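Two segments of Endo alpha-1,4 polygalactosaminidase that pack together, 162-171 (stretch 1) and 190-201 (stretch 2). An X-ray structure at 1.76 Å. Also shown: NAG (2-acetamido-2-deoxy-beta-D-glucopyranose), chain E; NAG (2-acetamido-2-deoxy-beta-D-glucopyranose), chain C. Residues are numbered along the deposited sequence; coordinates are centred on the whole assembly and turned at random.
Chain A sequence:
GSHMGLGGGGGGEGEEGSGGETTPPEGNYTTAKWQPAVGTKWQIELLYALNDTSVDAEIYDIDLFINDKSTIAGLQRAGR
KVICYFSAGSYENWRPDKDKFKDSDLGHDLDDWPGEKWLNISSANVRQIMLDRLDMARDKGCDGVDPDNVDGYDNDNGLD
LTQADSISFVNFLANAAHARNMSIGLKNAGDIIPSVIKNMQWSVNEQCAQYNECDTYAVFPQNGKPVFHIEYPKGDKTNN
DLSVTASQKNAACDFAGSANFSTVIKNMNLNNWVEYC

Stretch 1, residues 162-171: TQADSISFVN
Stretch 2 190-201: GDIIPSVIKNMQ

A regular helix can pack against an irregular, tightly wound segment when apolar side chains fill the space between them and a polar residue ties the backbone at one end; residues 162-171 and 190-201 of this polygalactosaminidase illustrate the principle. The first stretch is α-helical from Gln-163 to Asn-171, with phi/psi near -65/-42 and i to i-4 bonds such as Val-170 N to Ser-166 O (2.7 Å). Thr-162, at -124/168 and chi1 p, caps it: its OG1 accepts from Asp-165 N at 3.1 Å, while Asp-165 OD2 accepts from Thr-162 N, also at 3.1 Å. The second stretch winds less evenly. A 3-10 segment spans 190-192, a weakly bonded helix follows at about 193-196, and another 3-10 turn covers 197-199 before Met-200 extends (-98/146). Ser-195 N to Ile-192 O (3.0 Å) and Asn-199 N to Val-196 O (2.9 Å) are i to i-3 bonds, whereas Ile-197 N to Ile-193 O (2.9 Å) spans four residues. Both stretches advance together, Gln-163 lying near Asp-191 and Asn-171 near Val-196, where the CA atoms approach to 6.2 Å.

Together they bury 506 Å². Ile-192, chi1 p and chi2 t, points toward the helix and gives up the largest area. Its CB lies 3.7 Å from Ile-167 CG1, and its CD1 lies 4.0 Å from Ser-166 CB and 4.2 Å from Val-170 CG2. Ile-167 (m, t) leaves its backbone sideways, but its CD1 reaches 3.6 Å from Ser-195 CB. Val-170 (t) extends the apolar seam: its CG1 meets Val-196 CG1 at 3.7 Å and Met-200 CE at 3.6 Å, the methionine folding back with chi1 and chi2 both m.

Asn-171 (chi1 m) uses both ends of its amide. Asn-171 ND2 donates to Ser-195 O at 3.2 Å, nearly straight at 171°, and Asn-171 OD1 accepts from Asn-199 ND2 at 3.1 Å and 164°. One side chain thus fastens the helix to a backbone carbonyl and to a second amide one turn later.

At the other end, Gln-163 (m, t) lies along Asp-191, with Gln-163 NE2 3.8 Å from Asp-191 CB. Two waters bridge this edge. Water 1 lies 2.7 Å from Asp-191 O and 3.3 Å from Gln-163 OE1, and water 2 lies 2.8 Å from Gln-163 OE1 with a weak contact of 3.4 Å to Asp-191 O.

Sugar closes over Ser-195. Ser-195 O also accepts from O3 of the chain E NAG at 2.8 Å, and Ser-195 OG accepts from N2 of the chain C NAG at a very short 2.4 Å.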

ATOM      1  N   THR A 162      -9.882  12.978  10.641  1.00 20.03           N
ATOM      2  CA  THR A 162     -11.063  13.057   9.792  1.00 20.74           C
ATOM      3  C   THR A 162     -10.733  12.629   8.365  1.00 18.57           C
ATOM      4  O   THR A 162      -9.573  12.544   7.960  1.00 17.98           O
ATOM      5  CB  THR A 162     -11.622  14.486   9.750  1.00 24.52           C
ATOM      6  OG1 THR A 162     -10.650  15.334   9.122  1.00 22.55           O
ATOM      7  CG2 THR A 162     -11.947  14.997  11.156  1.00 21.46           C
ATOM      8  N   GLN A 163     -11.794  12.432   7.578  1.00 19.33           N
ATOM      9  CA  GLN A 163     -11.612  12.172   6.155  1.00 20.17           C
ATOM     10  C   GLN A 163     -10.886  13.319   5.463  1.00 21.76           C
ATOM     11  O   GLN A 163      -9.994  13.085   4.638  1.00 19.48           O
ATOM     12  CB  GLN A 163     -12.968  11.905   5.507  1.00 22.67           C
ATOM     13  CG  GLN A 163     -13.585  10.589   5.961  1.00 24.68           C
ATOM     14  CD  GLN A 163     -14.826  10.229   5.179  1.00 26.25           C
ATOM     15  OE1 GLN A 163     -15.059  10.748   4.087  1.00 34.95           O
ATOM     16  NE2 GLN A 163     -15.645   9.355   5.743  1.00 29.67           N
ATOM     17  N   ALA A 164     -11.231  14.565   5.802  1.00 20.94           N
ATOM     18  CA  ALA A 164     -10.539  15.704   5.203  1.00 19.06           C
ATOM     19  C   ALA A 164      -9.051  15.694   5.549  1.00 19.34           C
ATOM     20  O   ALA A 164      -8.213  16.082   4.726  1.00 19.24           O
ATOM     21  CB  ALA A 164     -11.192  17.023   5.644  1.00 17.73           C
ATOM     22  N   ASP A 165      -8.702  15.258   6.764  1.00 18.71           N
ATOM     23  CA  ASP A 165      -7.287  15.158   7.115  1.00 21.56           C
ATOM     24  C   ASP A 165      -6.574  14.184   6.186  1.00 21.39           C
ATOM     25  O   ASP A 165      -5.478  14.469   5.693  1.00 18.16           O
ATOM     26  CB  ASP A 165      -7.109  14.707   8.571  1.00 15.99           C
ATOM     27  CG  ASP A 165      -7.526  15.752   9.582  1.00 24.38           C
ATOM     28  OD1 ASP A 165      -7.474  16.972   9.304  1.00 24.16           O
ATOM     29  OD2 ASP A 165      -7.890  15.337  10.699  1.00 23.72           O
ATOM     30  N   SER A 166      -7.196  13.034   5.925  1.00 17.55           N
ATOM     31  CA  SER A 166      -6.571  12.033   5.066  1.00 19.11           C
ATOM     32  C   SER A 166      -6.489  12.513   3.627  1.00 18.70           C
ATOM     33  O   SER A 166      -5.505  12.231   2.931  1.00 20.06           O
ATOM     34  CB  SER A 166      -7.352  10.723   5.150  1.00 18.02           C
ATOM     35  OG  SER A 166      -7.052  10.071   6.369  1.00 18.06           O
ATOM     36  N   ILE A 167      -7.525  13.207   3.157  1.00 17.34           N
ATOM     37  CA  ILE A 167      -7.519  13.725   1.791  1.00 18.24           C
ATOM     38  C   ILE A 167      -6.364  14.701   1.611  1.00 20.39           C
ATOM     39  O   ILE A 167      -5.597  14.606   0.649  1.00 21.44           O
ATOM     40  CB  ILE A 167      -8.874  14.380   1.460  1.00 18.33           C
ATOM     41  CG1 ILE A 167      -9.965  13.307   1.359  1.00 21.02           C
ATOM     42  CG2 ILE A 167      -8.796  15.121   0.136  1.00 20.71           C
ATOM     43  CD1 ILE A 167     -11.406  13.839   1.521  1.00 22.73           C
ATOM     44  N   SER A 168      -6.221  15.652   2.545  1.00 19.53           N
ATOM     45  CA  SER A 168      -5.106  16.594   2.494  1.00 19.62           C
ATOM     46  C   SER A 168      -3.779  15.845   2.483  1.00 19.12           C
ATOM     47  O   SER A 168      -2.879  16.154   1.693  1.00 19.57           O
ATOM     48  CB  SER A 168      -5.171  17.544   3.694  1.00 23.07           C
ATOM     49  OG  SER A 168      -3.999  18.349   3.797  1.00 24.22           O
ATOM     50  N   PHE A 169      -3.652  14.859   3.372  1.00 17.12           N
ATOM     51  CA  PHE A 169      -2.400  14.126   3.549  1.00 16.81           C
ATOM     52  C   PHE A 169      -2.076  13.302   2.314  1.00 19.07           C
ATOM     53  O   PHE A 169      -0.935  13.312   1.830  1.00 17.09           O
ATOM     54  CB  PHE A 169      -2.523  13.235   4.784  1.00 17.23           C
ATOM     55  CG  PHE A 169      -1.257  12.497   5.165  1.00 14.03           C
ATOM     56  CD1 PHE A 169      -0.062  13.182   5.410  1.00 16.38           C
ATOM     57  CD2 PHE A 169      -1.286  11.121   5.337  1.00 16.88           C
ATOM     58  CE1 PHE A 169       1.092  12.480   5.804  1.00 16.81           C
ATOM     59  CE2 PHE A 169      -0.141  10.423   5.731  1.00 15.82           C
ATOM     60  CZ  PHE A 169       1.038  11.116   5.969  1.00 14.34           C
ATOM     61  N   VAL A 170      -3.075  12.590   1.785  1.00 17.84           N
ATOM     62  CA  VAL A 170      -2.836  11.734   0.629  1.00 18.97           C
ATOM     63  C   VAL A 170      -2.461  12.582  -0.583  1.00 18.69           C
ATOM     64  O   VAL A 170      -1.541  12.243  -1.332  1.00 18.97           O
ATOM     65  CB  VAL A 170      -4.069  10.845   0.363  1.00 17.74           C
ATOM     66  CG1 VAL A 170      -4.024  10.252  -1.040  1.00 16.79           C
ATOM     67  CG2 VAL A 170      -4.167   9.724   1.430  1.00 18.42           C
ATOM     68  N   ASN A 171      -3.140  13.716  -0.784  1.00 19.27           N
ATOM     69  CA  ASN A 171      -2.770  14.542  -1.924  1.00 15.23           C
ATOM     70  C   ASN A 171      -1.398  15.175  -1.726  1.00 19.79           C
ATOM     71  O   ASN A 171      -0.644  15.334  -2.698  1.00 20.60           O
ATOM     72  CB  ASN A 171      -3.849  15.597  -2.179  1.00 17.69           C
ATOM     73  CG  ASN A 171      -5.031  15.028  -2.942  1.00 24.17           C
ATOM     74  OD1 ASN A 171      -4.851  14.266  -3.900  1.00 23.47           O
ATOM     75  ND2 ASN A 171      -6.246  15.387  -2.530  1.00 20.50           N
ATOM     76  N   GLY A 190     -11.615   3.613   1.153  1.00 20.57           N
ATOM     77  CA  GLY A 190     -12.570   3.764   0.065  1.00 21.60           C
ATOM     78  C   GLY A 190     -13.418   5.028   0.131  1.00 24.80           C
ATOM     79  O   GLY A 190     -13.831   5.555  -0.907  1.00 25.69           O
ATOM     80  N   ASP A 191     -13.714   5.518   1.344  1.00 20.53           N
ATOM     81  CA  ASP A 191     -14.597   6.681   1.481  1.00 22.61           C
ATOM     82  C   ASP A 191     -14.026   7.939   0.838  1.00 23.12           C
ATOM     83  O   ASP A 191     -14.800   8.832   0.455  1.00 26.19           O
ATOM     84  CB  ASP A 191     -14.895   6.959   2.954  1.00 29.47           C
ATOM     85  CG  ASP A 191     -15.799   5.917   3.567  1.00 37.79           C
ATOM     86  OD1 ASP A 191     -16.912   5.718   3.039  1.00 36.72           O
ATOM     87  OD2 ASP A 191     -15.395   5.288   4.566  1.00 37.90           O
ATOM     88  N   ILE A 192     -12.699   8.052   0.722  1.00 20.17           N
ATOM     89  CA  ILE A 192     -12.082   9.281   0.211  1.00 24.17           C
ATOM     90  C   ILE A 192     -11.660   9.171  -1.249  1.00 23.44           C
ATOM     91  O   ILE A 192     -11.053  10.113  -1.781  1.00 22.28           O
ATOM     92  CB  ILE A 192     -10.879   9.744   1.062  1.00 19.88           C
ATOM     93  CG1 ILE A 192      -9.659   8.813   0.930  1.00 21.03           C
ATOM     94  CG2 ILE A 192     -11.274   9.908   2.538  1.00 22.01           C
ATOM     95  CD1 ILE A 192      -8.359   9.410   1.505  1.00 23.24           C
ATOM     96  N   ILE A 193     -11.970   8.051  -1.915  1.00 24.54           N
ATOM     97  CA  ILE A 193     -11.571   7.871  -3.314  1.00 29.31           C
ATOM     98  C   ILE A 193     -11.890   9.085  -4.189  1.00 25.54           C
ATOM     99  O   ILE A 193     -10.995   9.539  -4.915  1.00 23.26           O
ATOM    100  CB  ILE A 193     -12.180   6.578  -3.875  1.00 23.19           C
ATOM    101  CG1 ILE A 193     -11.497   5.337  -3.280  1.00 21.97           C
ATOM    102  CG2 ILE A 193     -12.087   6.577  -5.409  1.00 25.28           C
ATOM    103  CD1 ILE A 193     -12.325   4.069  -3.581  1.00 22.04           C
ATOM    104  N   PRO A 194     -13.120   9.627  -4.201  1.00 25.79           N
ATOM    105  CA  PRO A 194     -13.420  10.731  -5.130  1.00 22.08           C
ATOM    106  C   PRO A 194     -12.488  11.915  -4.992  1.00 26.37           C
ATOM    107  O   PRO A 194     -12.237  12.614  -5.978  1.00 27.73           O
ATOM    108  CB  PRO A 194     -14.856  11.129  -4.750  1.00 27.53           C
ATOM    109  CG  PRO A 194     -15.433   9.929  -4.145  1.00 31.99           C
ATOM    110  CD  PRO A 194     -14.308   9.258  -3.409  1.00 28.35           C
ATOM    111  N   SER A 195     -11.958  12.147  -3.794  1.00 21.82           N
ATOM    112  CA  SER A 195     -11.192  13.348  -3.506  1.00 25.91           C
ATOM    113  C   SER A 195      -9.702  13.209  -3.780  1.00 24.38           C
ATOM    114  O   SER A 195      -8.996  14.223  -3.725  1.00 23.68           O
ATOM    115  CB  SER A 195     -11.387  13.754  -2.049  1.00 26.58           C
ATOM    116  OG  SER A 195     -12.731  14.134  -1.840  1.00 27.82           O
ATOM    117  N   VAL A 196      -9.213  11.998  -4.071  1.00 22.00           N
ATOM    118  CA  VAL A 196      -7.785  11.769  -4.290  1.00 20.90           C
ATOM    119  C   VAL A 196      -7.493  11.014  -5.584  1.00 22.93           C
ATOM    120  O   VAL A 196      -6.335  10.948  -6.010  1.00 21.43           O
ATOM    121  CB  VAL A 196      -7.136  11.008  -3.107  1.00 21.70           C
ATOM    122  CG1 VAL A 196      -7.331  11.773  -1.789  1.00 20.65           C
ATOM    123  CG2 VAL A 196      -7.659   9.526  -3.027  1.00 22.19           C
ATOM    124  N   ILE A 197      -8.522  10.448  -6.225  1.00 24.17           N
ATOM    125  CA  ILE A 197      -8.269   9.494  -7.310  1.00 23.29           C
ATOM    126  C   ILE A 197      -7.488  10.124  -8.464  1.00 24.10           C
ATOM    127  O   ILE A 197      -6.645   9.459  -9.081  1.00 23.07           O
ATOM    128  CB  ILE A 197      -9.590   8.853  -7.796  1.00 22.18           C
ATOM    129  CG1 ILE A 197      -9.280   7.755  -8.821  1.00 25.51           C
ATOM    130  CG2 ILE A 197     -10.543   9.892  -8.387  1.00 25.98           C
ATOM    131  CD1 ILE A 197     -10.421   6.789  -9.049  1.00 28.70           C
ATOM    132  N   LYS A 198      -7.726  11.405  -8.769  1.00 24.10           N
ATOM    133  CA  LYS A 198      -7.015  12.029  -9.885  1.00 25.97           C
ATOM    134  C   LYS A 198      -5.507  12.036  -9.667  1.00 25.49           C
ATOM    135  O   LYS A 198      -4.742  12.084 -10.637  1.00 24.30           O
ATOM    136  CB  LYS A 198      -7.510  13.458 -10.112  1.00 28.59           C
ATOM    137  CG  LYS A 198      -8.929  13.546 -10.621  1.00 30.43           C
ATOM    138  CD  LYS A 198      -9.349  14.999 -10.793  1.00 47.92           C
ATOM    139  N   ASN A 199      -5.064  12.000  -8.412  1.00 22.58           N
ATOM    140  CA  ASN A 199      -3.654  11.987  -8.065  1.00 20.66           C
ATOM    141  C   ASN A 199      -3.104  10.571  -7.923  1.00 21.35           C
ATOM    142  O   ASN A 199      -1.896  10.410  -7.721  1.00 21.54           O
ATOM    143  CB  ASN A 199      -3.426  12.759  -6.752  1.00 19.83           C
ATOM    144  CG  ASN A 199      -2.549  13.993  -6.929  1.00 25.43           C
ATOM    145  OD1 ASN A 199      -1.825  14.124  -7.922  1.00 28.22           O
ATOM    146  ND2 ASN A 199      -2.602  14.902  -5.947  1.00 26.50           N
ATOM    147  N   MET A 200      -3.961   9.548  -8.000  1.00 21.36           N
ATOM    148  CA  MET A 200      -3.568   8.167  -7.740  1.00 19.91           C
ATOM    149  C   MET A 200      -3.292   7.431  -9.045  1.00 23.61           C
ATOM    150  O   MET A 200      -3.951   7.670 -10.055  1.00 21.62           O
ATOM    151  CB  MET A 200      -4.662   7.404  -6.973  1.00 22.11           C
ATOM    152  CG  MET A 200      -5.039   7.972  -5.599  1.00 17.34           C
ATOM    153  SD  MET A 200      -3.686   7.966  -4.419  1.00 19.86           S
ATOM    154  CE  MET A 200      -3.149   9.683  -4.537  1.00 18.09           C
ATOM    155  N   GLN A 201      -2.329   6.507  -9.011  1.00 19.48           N
ATOM    156  CA  GLN A 201      -2.111   5.623 -10.152  1.00 24.20           C
ATOM    157  C   GLN A 201      -2.714   4.234  -9.949  1.00 23.57           C
ATOM    158  O   GLN A 201      -2.790   3.463 -10.917  1.00 21.37           O
ATOM    159  CB  GLN A 201      -0.608   5.493 -10.470  1.00 21.18           C
ATOM    160  CG  GLN A 201       0.010   6.735 -11.165  1.00 22.74           C
ATOM    161  CD  GLN A 201      -0.053   7.990 -10.328  1.00 20.18           C
ATOM    162  OE1 GLN A 201       0.620   8.106  -9.304  1.00 22.77           O
ATOM    163  NE2 GLN A 201      -0.847   8.953 -10.767  1.00 22.43           N
TER
HETATM  164  C1  NAG E   1      -9.326  19.184  -5.973  1.00 59.99           C
HETATM  165  C2  NAG E   1      -9.073  18.212  -4.799  1.00 64.66           C
HETATM  166  C3  NAG E   1     -10.364  17.485  -4.391  1.00 63.96           C
HETATM  167  C4  NAG E   1     -11.488  18.493  -4.160  1.00 61.89           C
HETATM  168  C5  NAG E   1     -11.659  19.350  -5.409  1.00 62.32           C
HETATM  169  C6  NAG E   1     -12.767  20.377  -5.295  1.00 61.80           C
HETATM  170  C7  NAG E   1      -8.065  16.321  -6.064  1.00 56.25           C
HETATM  171  C8  NAG E   1      -6.838  15.464  -6.218  1.00 49.75           C
HETATM  172  N2  NAG E   1      -8.007  17.264  -5.106  1.00 62.69           N
HETATM  173  O3  NAG E   1     -10.103  16.740  -3.206  1.00 49.24           O
HETATM  174  O4  NAG E   1     -12.731  17.897  -3.793  1.00 62.50           O
HETATM  175  O5  NAG E   1     -10.437  20.056  -5.660  1.00 60.62           O
HETATM  176  O6  NAG E   1     -12.352  21.533  -4.581  1.00 58.72           O
HETATM  177  O7  NAG E   1      -9.062  16.159  -6.771  1.00 40.60           O
HETATM  178  C1  NAG C   2     -13.222  16.796  -4.611  1.00 68.50           C
HETATM  179  C2  NAG C   2     -14.445  16.239  -3.888  1.00 69.03           C
HETATM  180  C3  NAG C   2     -14.986  15.025  -4.647  1.00 68.02           C
HETATM  181  C4  NAG C   2     -15.250  15.354  -6.117  1.00 70.70           C
HETATM  182  C5  NAG C   2     -14.044  16.076  -6.735  1.00 76.41           C
HETATM  183  C6  NAG C   2     -14.304  16.609  -8.126  1.00 83.95           C
HETATM  184  C7  NAG C   2     -14.377  16.730  -1.480  1.00 70.15           C
HETATM  185  C8  NAG C   2     -14.009  16.230  -0.113  1.00 61.89           C
HETATM  186  N2  NAG C   2     -14.138  15.898  -2.503  1.00 67.87           N
HETATM  187  O3  NAG C   2     -16.177  14.582  -4.004  1.00 70.99           O
HETATM  188  O4  NAG C   2     -15.317  14.147  -6.873  1.00 79.29           O
HETATM  189  O5  NAG C   2     -13.603  17.185  -5.935  1.00 74.39           O
HETATM  190  O6  NAG C   2     -14.065  15.605  -9.103  1.00 90.25           O
HETATM  191  O7  NAG C   2     -14.864  17.840  -1.650  1.00 72.52           O
HETATM  192  O   HOH W   1     -16.945  10.129   1.471  1.00 36.26           O
HETATM  193  O   HOH W   2     -14.646  12.065   1.636  1.00 41.24           O